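SAM-dependent methyltransferase (Anabaena variabilis ATCC 29413, PDB 3GGD) binds S-adenosyl-L-homocysteine and probably transfers a methyl group from S-adenosyl-L-methionine to an acceptor. Local coordinates at residues Phe211-Gln216 / Ala240-Arg245; Ile128-Gly133 / Gly157-Ile162; Ile169-Ser174 / Asn231-Pro236. All coordinates share one frame; numbering follows the deposited sequence. Where two conformers were deposited one is given.

Interaction 1 (Phe211-Gln216 / Ala240-Arg245); sequences FEILSQ and AVIKHR. With CO (cobalt (II) ion), chain C; EDO (1,2-ethanediol), chain O; SO4 (sulfate ion), chain I.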
loop_
_atom_site.group_PDB
_atom_site.type_symbol
_atom_site.label_atom_id
_atom_site.label_comp_id
_atom_site.label_asym_id
_atom_site.label_seq_id
_atom_site.Cartn_x
_atom_site.Cartn_y
_atom_site.Cartn_z
ATOM N N PHE A 211 17.546 3.282 -8.766
ATOM C CA PHE A 211 16.412 4.045 -9.298
ATOM C C PHE A 211 16.593 5.565 -9.194
ATOM O O PHE A 211 17.230 6.070 -8.287
ATOM C CB PHE A 211 15.102 3.634 -8.602
ATOM C CG PHE A 211 14.562 2.310 -9.072
ATOM C CD1 PHE A 211 15.263 1.128 -8.807
ATOM C CD2 PHE A 211 13.391 2.242 -9.833
ATOM C CE1 PHE A 211 14.796 -0.106 -9.267
ATOM C CE2 PHE A 211 12.927 1.007 -10.308
ATOM C CZ PHE A 211 13.611 -0.159 -10.016
ATOM N N GLU A 212 16.013 6.265 -10.160
ATOM C CA GLU A 212 15.913 7.717 -10.191
ATOM C C GLU A 212 14.588 8.081 -9.526
ATOM O O GLU A 212 13.606 7.371 -9.716
ATOM C CB GLU A 212 15.878 8.176 -11.657
ATOM C CG GLU A 212 16.036 9.663 -11.869
ATOM C CD GLU A 212 15.877 10.089 -13.326
ATOM O OE1 GLU A 212 15.755 9.216 -14.220
ATOM O OE2 GLU A 212 15.849 11.307 -13.567
ATOM N N ILE A 213 14.558 9.159 -8.744
ATOM C CA ILE A 213 13.318 9.686 -8.209
ATOM C C ILE A 213 12.871 10.760 -9.204
ATOM O O ILE A 213 13.555 11.739 -9.390
ATOM C CB ILE A 213 13.504 10.308 -6.812
ATOM C CG1 ILE A 213 14.026 9.243 -5.834
ATOM C CG2 ILE A 213 12.173 11.056 -6.350
ATOM C CD1 ILE A 213 14.425 9.755 -4.443
ATOM N N LEU A 214 11.746 10.545 -9.876
ATOM C CA LEU A 214 11.256 11.528 -10.857
ATOM C C LEU A 214 10.546 12.680 -10.173
ATOM O O LEU A 214 10.563 13.801 -10.666
ATOM C CB LEU A 214 10.298 10.859 -11.853
ATOM C CG LEU A 214 10.894 9.661 -12.627
ATOM C CD1 LEU A 214 9.901 9.228 -13.695
ATOM C CD2 LEU A 214 12.294 10.003 -13.215
ATOM N N SER A 215 9.939 12.405 -9.021
ATOM C CA SER A 215 9.163 13.384 -8.326
ATOM C C SER A 215 8.912 12.838 -6.931
ATOM O O SER A 215 8.785 11.617 -6.753
ATOM C CB SER A 215 7.821 13.478 -9.081
ATOM O OG SER A 215 6.942 14.355 -8.460
ATOM N N GLN A 216 8.792 13.702 -5.937
ATOM C CA GLN A 216 8.461 13.234 -4.585
ATOM C C GLN A 216 7.806 14.308 -3.785
ATOM O O GLN A 216 7.885 15.473 -4.138
ATOM C CB GLN A 216 9.710 12.773 -3.824
ATOM C CG GLN A 216 10.733 13.843 -3.514
ATOM C CD GLN A 216 11.882 13.268 -2.660
ATOM O OE1 GLN A 216 11.674 12.899 -1.495
ATOM N NE2 GLN A 216 13.071 13.164 -3.239
ATOM N N ALA A 240 6.532 9.209 -3.705
ATOM C CA ALA A 240 7.530 9.362 -4.753
ATOM C C ALA A 240 7.107 8.645 -6.035
ATOM O O ALA A 240 6.328 7.677 -6.011
ATOM C CB ALA A 240 8.946 8.845 -4.273
ATOM N N VAL A 241 7.607 9.163 -7.155
ATOM C CA VAL A 241 7.569 8.415 -8.410
ATOM C C VAL A 241 9.033 8.065 -8.741
ATOM O O VAL A 241 9.890 8.963 -8.814
ATOM C CB VAL A 241 6.941 9.223 -9.586
ATOM C CG1 VAL A 241 6.964 8.380 -10.831
ATOM C CG2 VAL A 241 5.493 9.680 -9.249
ATOM N N ILE A 242 9.300 6.764 -8.932
ATOM C CA ILE A 242 10.651 6.286 -9.242
ATOM C C ILE A 242 10.656 5.434 -10.515
ATOM O O ILE A 242 9.639 4.822 -10.884
ATOM C CB ILE A 242 11.304 5.547 -8.025
ATOM C CG1 ILE A 242 10.673 4.150 -7.792
ATOM C CG2 ILE A 242 11.181 6.415 -6.741
ATOM C CD1 ILE A 242 11.408 3.300 -6.707
ATOM N N LYS A 243 11.799 5.425 -11.196
ATOM C CA LYS A 243 11.988 4.652 -12.414
ATOM C C LYS A 243 13.477 4.235 -12.470
ATOM O O LYS A 243 14.348 4.999 -12.051
ATOM C CB LYS A 243 11.599 5.510 -13.597
ATOM C CG LYS A 243 11.601 4.812 -14.967
ATOM C CD LYS A 243 10.943 5.712 -16.000
ATOM C CE LYS A 243 10.840 5.063 -17.379
ATOM N NZ LYS A 243 12.237 4.998 -17.940
ATOM N N HIS A 244 13.763 3.018 -12.937
ATOM C CA HIS A 244 15.154 2.566 -13.002
ATOM C C HIS A 244 16.008 3.606 -13.756
ATOM O O HIS A 244 15.609 4.165 -14.810
ATOM C CB HIS A 244 15.281 1.128 -13.585
ATOM C CG HIS A 244 16.609 0.471 -13.322
ATOM N ND1 HIS A 244 17.763 0.897 -13.931
ATOM C CD2 HIS A 244 16.970 -0.572 -12.527
ATOM C CE1 HIS A 244 18.788 0.167 -13.510
ATOM N NE2 HIS A 244 18.339 -0.746 -12.671
ATOM N N ARG A 245 17.194 3.873 -13.216
ATOM C CA ARG A 245 18.121 4.788 -13.874
ATOM C C ARG A 245 18.588 4.218 -15.214
ATOM O O ARG A 245 19.105 4.966 -16.051
ATOM C CB ARG A 245 19.340 5.044 -12.974
ATOM C CG ARG A 245 20.278 3.862 -12.862
ATOM C CD ARG A 245 21.350 4.088 -11.784
ATOM N NE ARG A 245 22.300 2.980 -11.755
ATOM C CZ ARG A 245 23.473 3.000 -11.133
ATOM N NH1 ARG A 245 23.853 4.048 -10.433
ATOM N NH2 ARG A 245 24.279 1.955 -11.205
ATOM O OXT ARG A 245 18.459 2.996 -15.492
HETATM CO CO CO C . 18.968 -2.178 -11.345
HETATM C C1 EDO O . 17.060 10.200 -7.211
HETATM O O1 EDO O . 17.252 10.484 -8.577
HETATM C C2 EDO O . 18.294 10.527 -6.397
HETATM O O2 EDO O . 18.112 9.900 -5.136
HETATM S S SO4 I . 12.110 3.517 -21.035
HETATM O O1 SO4 I . 11.824 3.251 -22.445
HETATM O O2 SO4 I . 10.850 3.767 -20.334
HETATM O O3 SO4 I . 12.992 4.677 -20.891
HETATM O O4 SO4 I . 12.758 2.330 -20.490
HETATM O O HOH W 1 14.801 7.041 -15.200
#
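Strands 211-217 and 237-244 form an antiparallel pair at one margin of the methyltransferase sheet, 211-217 being the outermost. A near-straight pair of backbone bonds joins E212 and K243, E212 N to K243 O being 2.8 Å. Further along, the register slips by one residue: V241 O takes L214 N at 2.7 Å and, weakly, S215 N at 3.4 Å, a classic beta bulge. The helix-like phi and psi of L214 turn its CB toward the partner strand, where CD1 lies 4.1 Å from K243 CB. F211, with CG anti to the carbonyl carbon (chi1 -76°), presents a ring face to H244. The CB of H244 sits over that face, 4.2 Å from the F211 ring centroid, and the imidazole turns its edge to the same ring. H244 gives NE2 to cobalt at 2.0 Å, with D210 as second protein ligand, while its ND1 donates in the ring plane to the C-terminal carboxylate of R245, which probably makes the imidazole a better metal donor. Branched I213 and I242 pack on the face touching helix 201-207. Strand 237-244, inserted antiparallel between 158-164 and 211-217, gives the order 3-2-1-4-5-7-6 that is the hallmark of class I methyltransferases.

Interaction 2 (Ile128-Gly133 / Gly157-Ile162); sequences IYMRTG and GAMYLI. With SAH (S-adenosyl-L-homocysteine), chain E; EDO (1,2-ethanediol), chain L.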
loop_
_atom_site.group_PDB
_atom_site.type_symbol
_atom_site.label_atom_id
_atom_site.label_comp_id
_atom_site.label_asym_id
_atom_site.label_seq_id
_atom_site.Cartn_x
_atom_site.Cartn_y
_atom_site.Cartn_z
ATOM N N ILE A 128 3.619 0.592 -11.673
ATOM C CA ILE A 128 3.068 0.215 -10.356
ATOM C C ILE A 128 2.491 1.395 -9.599
ATOM O O ILE A 128 3.110 2.472 -9.514
ATOM C CB ILE A 128 4.122 -0.466 -9.428
ATOM C CG1 ILE A 128 4.586 -1.801 -10.012
ATOM C CG2 ILE A 128 3.543 -0.717 -8.004
ATOM C CD1 ILE A 128 5.778 -2.444 -9.297
ATOM N N TYR A 129 1.280 1.182 -9.083
ATOM C CA TYR A 129 0.659 2.041 -8.098
ATOM C C TYR A 129 0.650 1.257 -6.787
ATOM O O TYR A 129 0.148 0.115 -6.734
ATOM C CB TYR A 129 -0.798 2.360 -8.489
ATOM C CG TYR A 129 -1.584 3.120 -7.438
ATOM C CD1 TYR A 129 -1.460 4.488 -7.305
ATOM C CD2 TYR A 129 -2.447 2.460 -6.564
ATOM C CE1 TYR A 129 -2.211 5.196 -6.339
ATOM C CE2 TYR A 129 -3.223 3.153 -5.633
ATOM C CZ TYR A 129 -3.096 4.528 -5.515
ATOM O OH TYR A 129 -3.829 5.242 -4.573
HETATM N N MSE A 130 1.224 1.847 -5.742
HETATM C CA MSE A 130 1.220 1.212 -4.444
HETATM C C MSE A 130 0.860 2.202 -3.340
HETATM O O MSE A 130 1.583 3.172 -3.069
HETATM C CB MSE A 130 2.577 0.572 -4.150
HETATM C CG MSE A 130 2.574 -0.247 -2.867
HETATM SE SE MSE A 130 4.320 -1.218 -2.634
HETATM C CE MSE A 130 5.316 0.252 -2.220
ATOM N N ARG A 131 -0.256 1.928 -2.679
ATOM C CA ARG A 131 -0.758 2.783 -1.606
ATOM C C ARG A 131 -0.632 2.027 -0.269
ATOM O O ARG A 131 -1.377 1.071 0.025
ATOM C CB ARG A 131 -2.209 3.176 -1.894
ATOM C CG ARG A 131 -2.777 4.144 -0.853
ATOM C CD ARG A 131 -4.199 4.617 -1.246
ATOM N NE ARG A 131 -4.722 5.605 -0.300
ATOM C CZ ARG A 131 -5.496 5.308 0.731
ATOM N NH1 ARG A 131 -5.848 4.055 0.949
ATOM N NH2 ARG A 131 -5.941 6.275 1.527
ATOM N N THR A 132 0.315 2.486 0.528
ATOM C CA THR A 132 0.657 1.919 1.812
ATOM C C THR A 132 0.958 0.436 1.744
ATOM O O THR A 132 0.376 -0.375 2.456
ATOM C CB THR A 132 -0.345 2.296 2.908
ATOM O OG1 THR A 132 -1.702 2.058 2.483
ATOM C CG2 THR A 132 -0.148 3.814 3.293
ATOM N N GLY A 133 1.891 0.078 0.875
ATOM C CA GLY A 133 2.316 -1.312 0.777
ATOM C C GLY A 133 3.638 -1.597 1.445
ATOM O O GLY A 133 4.018 -2.755 1.557
ATOM N N GLY A 157 9.069 0.339 -16.663
ATOM C CA GLY A 157 8.055 0.670 -15.676
ATOM C C GLY A 157 8.396 1.811 -14.730
ATOM O O GLY A 157 9.558 2.002 -14.397
ATOM N N ALA A 158 7.374 2.542 -14.285
ATOM C CA ALA A 158 7.535 3.546 -13.230
ATOM C C ALA A 158 6.576 3.169 -12.099
ATOM O O ALA A 158 5.546 2.523 -12.324
ATOM C CB ALA A 158 7.272 5.011 -13.730
HETATM N N MSE A 159 6.943 3.565 -10.879
HETATM C CA MSE A 159 6.160 3.275 -9.693
HETATM C C MSE A 159 5.850 4.546 -8.955
HETATM O O MSE A 159 6.758 5.321 -8.648
HETATM C CB MSE A 159 6.908 2.353 -8.713
HETATM C CG MSE A 159 6.186 2.220 -7.418
HETATM SE SE MSE A 159 6.766 0.751 -6.288
HETATM C CE MSE A 159 8.654 1.199 -6.075
ATOM N N TYR A 160 4.569 4.726 -8.649
ATOM C CA TYR A 160 4.161 5.719 -7.690
ATOM C C TYR A 160 3.852 4.965 -6.399
ATOM O O TYR A 160 3.094 3.991 -6.415
ATOM C CB TYR A 160 2.874 6.435 -8.108
ATOM C CG TYR A 160 2.306 7.359 -7.003
ATOM C CD1 TYR A 160 2.756 8.664 -6.850
ATOM C CD2 TYR A 160 1.311 6.914 -6.129
ATOM C CE1 TYR A 160 2.208 9.507 -5.877
ATOM C CE2 TYR A 160 0.769 7.741 -5.141
ATOM C CZ TYR A 160 1.230 9.034 -5.027
ATOM O OH TYR A 160 0.652 9.842 -4.093
ATOM N N LEU A 161 4.451 5.407 -5.301
ATOM C CA LEU A 161 4.089 4.874 -3.987
ATOM C C LEU A 161 3.840 6.017 -2.989
ATOM O O LEU A 161 4.436 7.094 -3.078
ATOM C CB LEU A 161 5.128 3.914 -3.425
ATOM C CG LEU A 161 6.482 4.451 -2.900
ATOM C CD1 LEU A 161 7.203 3.289 -2.084
ATOM C CD2 LEU A 161 7.348 4.959 -4.016
ATOM N N ILE A 162 2.887 5.769 -2.090
ATOM C CA ILE A 162 2.562 6.690 -1.000
ATOM C C ILE A 162 2.497 5.815 0.269
ATOM O O ILE A 162 1.870 4.753 0.296
ATOM C CB ILE A 162 1.287 7.522 -1.286
ATOM C CG1 ILE A 162 1.059 8.514 -0.129
ATOM C CG2 ILE A 162 0.036 6.581 -1.597
ATOM C CD1 ILE A 162 -0.136 9.503 -0.300
HETATM N N SAH E . -3.361 -0.429 -1.281
HETATM C CA SAH E . -4.608 -0.781 -0.552
HETATM C CB SAH E . -4.362 -1.584 0.743
HETATM C CG SAH E . -3.436 -1.001 1.825
HETATM S SD SAH E . -3.344 -2.027 3.305
HETATM C C SAH E . -5.438 0.452 -0.230
HETATM O O SAH E . -6.667 0.340 0.009
HETATM O OXT SAH E . -4.909 1.562 -0.173
HETATM C "C5'" SAH E . -1.876 -2.959 2.974
HETATM C "C4'" SAH E . -2.120 -4.135 1.983
HETATM O "O4'" SAH E . -0.874 -4.830 1.735
HETATM C "C3'" SAH E . -3.092 -5.236 2.443
HETATM O "O3'" SAH E . -4.115 -5.490 1.497
HETATM C "C2'" SAH E . -2.221 -6.479 2.582
HETATM O "O2'" SAH E . -2.899 -7.745 2.447
HETATM C "C1'" SAH E . -1.131 -6.216 1.561
HETATM N N9 SAH E . 0.088 -7.006 1.775
HETATM C C8 SAH E . 0.675 -7.218 2.985
HETATM N N7 SAH E . 1.787 -7.955 2.831
HETATM C C5 SAH E . 1.899 -8.224 1.495
HETATM C C6 SAH E . 2.824 -9.009 0.685
HETATM N N6 SAH E . 3.828 -9.623 1.353
HETATM N N1 SAH E . 2.637 -9.115 -0.639
HETATM C C2 SAH E . 1.573 -8.492 -1.239
HETATM N N3 SAH E . 0.693 -7.781 -0.533
HETATM C C4 SAH E . 0.784 -7.637 0.803
HETATM C C1 EDO L . -3.955 9.727 0.531
HETATM O O1 EDO L . -5.184 9.146 1.002
HETATM C C2 EDO L . -3.723 9.480 -0.988
HETATM O O2 EDO L . -3.910 8.093 -1.410
#
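Anti first torsions carry Y129 (chi1 173°) and Y160 (chi1 172°) out from one face of the sheet as a matched pair, and R131 (chi1 -177°) takes the same course before running extended to NE. The tyrosine rings lie side by side, CD1 of Y129 being 3.9 Å from CD2 of Y160, and both hydroxyls reach hydrogen bonds with D46, so aromatic bulk fills the interior while the polar tips are satisfied. Next along this face, I162 sets its CG2 beside the CG of R131, a beta-branched residue lining the aliphatic stem. On the other face the selenomethionines M130 and M159 bend at their last torsion; the CE of M130 comes 3.6 Å from CD1 of L161, and CG2 of I128 rests against SE of M159. I128 and M159 pack against L153 of helix 142-153, while M130 meets F63 of strand 60-63. The backbones form a parallel ladder, running from I128 N bound to A158 O through to T132 N bound to I162 O at 2.8 Å, nearly along the C=O axis. Together with helix 142-153 they make a beta-alpha-beta unit of the Rossmann-like fold. At the carboxyl end of strand 127-131 the chain turns into the cofactor pocket: R131 O accepts from the amino N of S-adenosyl-L-homocysteine at 2.8 Å, and R131 NH1 donates to its OXT at 2.9 Å. NE and NH2 hold an ethanediol, probably from the crystallisation liquor, and NH1 also donates to W35 O. T132 OG1 also donates to R131 O, from above the carbonyl plane. R131 thus binds both polar ends of the amino acid moiety, its carbonyl facing the amino group, probably protonated, and its guanidinium the carboxylate, a complementarity that probably favours binding of the zwitterionic form.

Interaction 3 (Ile169-Ser174 / Asn231-Pro236); sequences IDFFNS and NYATPP. With SO4 (sulfate ion), chain G.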
loop_
_atom_site.group_PDB
_atom_site.type_symbol
_atom_site.label_atom_id
_atom_site.label_comp_id
_atom_site.label_asym_id
_atom_site.label_seq_id
_atom_site.Cartn_x
_atom_site.Cartn_y
_atom_site.Cartn_z
ATOM N N ILE A 169 4.653 7.423 13.914
ATOM C CA ILE A 169 4.507 6.841 15.258
ATOM C C ILE A 169 4.158 7.934 16.279
ATOM O O ILE A 169 3.299 7.724 17.124
ATOM C CB ILE A 169 5.766 5.986 15.660
ATOM C CG1 ILE A 169 5.974 4.820 14.654
ATOM C CG2 ILE A 169 5.705 5.500 17.132
ATOM C CD1 ILE A 169 4.793 3.883 14.418
ATOM N N ASP A 170 4.805 9.095 16.189
ATOM C CA ASP A 170 4.434 10.212 17.031
ATOM C C ASP A 170 2.965 10.631 16.836
ATOM O O ASP A 170 2.271 10.969 17.773
ATOM C CB ASP A 170 5.293 11.416 16.708
ATOM C CG ASP A 170 6.728 11.297 17.236
ATOM O OD1 ASP A 170 7.035 10.412 18.080
ATOM O OD2 ASP A 170 7.549 12.130 16.790
ATOM N N PHE A 171 2.524 10.650 15.594
ATOM C CA PHE A 171 1.164 11.013 15.275
ATOM C C PHE A 171 0.177 10.107 16.023
ATOM O O PHE A 171 -0.733 10.581 16.705
ATOM C CB PHE A 171 0.934 10.893 13.761
ATOM C CG PHE A 171 -0.496 11.104 13.358
ATOM C CD1 PHE A 171 -0.979 12.379 13.118
ATOM C CD2 PHE A 171 -1.357 10.028 13.255
ATOM C CE1 PHE A 171 -2.311 12.574 12.761
ATOM C CE2 PHE A 171 -2.680 10.216 12.919
ATOM C CZ PHE A 171 -3.154 11.510 12.678
ATOM N N PHE A 172 0.372 8.800 15.898
ATOM C CA PHE A 172 -0.529 7.864 16.565
ATOM C C PHE A 172 -0.407 7.899 18.095
ATOM O O PHE A 172 -1.411 7.823 18.805
ATOM C CB PHE A 172 -0.374 6.450 16.016
ATOM C CG PHE A 172 -0.973 6.273 14.670
ATOM C CD1 PHE A 172 -2.335 6.423 14.490
ATOM C CD2 PHE A 172 -0.187 5.948 13.582
ATOM C CE1 PHE A 172 -2.890 6.292 13.256
ATOM C CE2 PHE A 172 -0.735 5.802 12.313
ATOM C CZ PHE A 172 -2.080 5.955 12.140
ATOM N N ASN A 173 0.811 8.030 18.601
ATOM C CA ASN A 173 1.006 8.151 20.025
ATOM C C ASN A 173 0.413 9.439 20.608
ATOM O O ASN A 173 0.021 9.448 21.782
ATOM C CB ASN A 173 2.503 8.001 20.401
ATOM C CG ASN A 173 2.980 6.533 20.358
ATOM O OD1 ASN A 173 2.170 5.584 20.446
ATOM N ND2 ASN A 173 4.285 6.343 20.220
ATOM N N SER A 174 0.339 10.515 19.827
ATOM C CA SER A 174 -0.306 11.747 20.326
ATOM C C SER A 174 -1.814 11.519 20.471
ATOM O O SER A 174 -2.439 12.047 21.377
ATOM C CB SER A 174 -0.046 12.943 19.413
ATOM O OG SER A 174 1.340 13.188 19.285
ATOM N N ASN A 231 -13.388 15.865 11.950
ATOM C CA ASN A 231 -12.392 15.644 10.921
ATOM C C ASN A 231 -11.834 14.232 10.951
ATOM O O ASN A 231 -11.895 13.583 11.975
ATOM C CB ASN A 231 -11.259 16.625 11.094
ATOM C CG ASN A 231 -11.726 18.035 10.927
ATOM O OD1 ASN A 231 -12.348 18.345 9.918
ATOM N ND2 ASN A 231 -11.471 18.891 11.916
ATOM N N TYR A 232 -11.314 13.774 9.812
ATOM C CA TYR A 232 -10.674 12.475 9.727
ATOM C C TYR A 232 -9.227 12.533 10.200
ATOM O O TYR A 232 -8.548 13.525 9.982
ATOM C CB TYR A 232 -10.668 11.948 8.299
ATOM C CG TYR A 232 -12.010 11.532 7.805
ATOM C CD1 TYR A 232 -12.578 10.361 8.241
ATOM C CD2 TYR A 232 -12.708 12.303 6.889
ATOM C CE1 TYR A 232 -13.807 9.955 7.795
ATOM C CE2 TYR A 232 -13.952 11.909 6.418
ATOM C CZ TYR A 232 -14.492 10.732 6.879
ATOM O OH TYR A 232 -15.725 10.309 6.451
ATOM N N ALA A 233 -8.755 11.442 10.806
ATOM C CA ALA A 233 -7.340 11.315 11.188
ATOM C C ALA A 233 -6.504 11.153 9.922
ATOM O O ALA A 233 -6.758 10.251 9.085
ATOM C CB ALA A 233 -7.120 10.149 12.139
ATOM N N THR A 234 -5.521 12.042 9.770
ATOM C CA THR A 234 -4.673 12.063 8.590
ATOM C C THR A 234 -3.171 12.051 8.980
ATOM O O THR A 234 -2.550 13.104 9.140
ATOM C CB THR A 234 -4.943 13.313 7.721
ATOM O OG1 THR A 234 -4.652 14.484 8.482
ATOM C CG2 THR A 234 -6.387 13.384 7.194
ATOM N N PRO A 235 -2.593 10.866 9.130
ATOM C CA PRO A 235 -1.160 10.790 9.430
ATOM C C PRO A 235 -0.261 11.329 8.304
ATOM O O PRO A 235 -0.684 11.420 7.142
ATOM C CB PRO A 235 -0.915 9.288 9.612
ATOM C CG PRO A 235 -2.053 8.612 8.877
ATOM C CD PRO A 235 -3.222 9.538 9.023
ATOM N N PRO A 236 0.990 11.683 8.646
ATOM C CA PRO A 236 1.905 12.223 7.638
ATOM C C PRO A 236 2.298 11.168 6.626
ATOM O O PRO A 236 2.507 9.997 6.985
ATOM C CB PRO A 236 3.105 12.693 8.455
ATOM C CG PRO A 236 3.059 11.900 9.734
ATOM C CD PRO A 236 1.600 11.627 9.992
HETATM S S SO4 G . 8.165 8.634 14.077
HETATM O O1 SO4 G . 6.951 9.326 14.518
HETATM O O2 SO4 G . 9.111 8.481 15.195
HETATM O O3 SO4 G . 8.762 9.296 12.890
HETATM O O4 SO4 G . 7.803 7.267 13.686
#
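I169 lies near the start of helix 168-179, where its N donates to O4 of a sulfate ion at 3.2 Å. D170 follows with a straighter bond, its N 2.7 Å from O1 of the same sulfate. G167 N also binds this anion, probably from the crystallisation liquor; the amino-terminal end of a helix, with N-H groups not used by the helix, suits it. F171 carries most of the contact. With CG anti to its backbone N (chi1 174°), it sends its ring toward the loop and lays one face over P235, whose CA stands 3.7 Å from the ring centroid of F171 and 4° off the normal. This is a CH-pi contact with CA directly over the ring centre, favoured because the C-H next to a proline nitrogen is somewhat polarised and the aromatic face electron-rich. CB of P235 also touches CD2 of F171 at 3.7 Å, the methyl of A233 meets the ring edge near its plane, and CD of P236 comes 3.9 Å from the CB of F171. Loop 231-236 leads into strand 237-244 of the methyltransferase sheet, so the contact ties the helix after strand 158-164 to that approach. Two successive prolines suit it: with no N-H to satisfy, they offer rigid apolar surfaces to aromatic rings. F172, with CG anti to its carbonyl carbon (chi1 -74°), brings CZ to 4.2 Å from CG of P235, while CD2 of F171 stands over the centre of the F172 ring. S174 folds OG back to D170 O, 2.8 Å away, a carbonyl that also accepts S174 N.

Interactions 1 and 2 share one sheet: strand 237-244 lies between 211-217 and 158-164, and backbone bonds probably join I242 to M159 and A240 to L161. Interaction 2 is wholly buried near the chain's centre and combines parallel pairing with the cofactor pocket. Interaction 1, about 11 Å away between centres, is antiparallel and only partly buried, so charged side chains and a metal ion appear at its outer end. Interaction 3, also peripheral, has no hydrogen bond between its segments and relies on aromatic-proline packing. Its loop 231-236 nevertheless runs into the strand of interaction 1, and its helix follows the second strand of interaction 2.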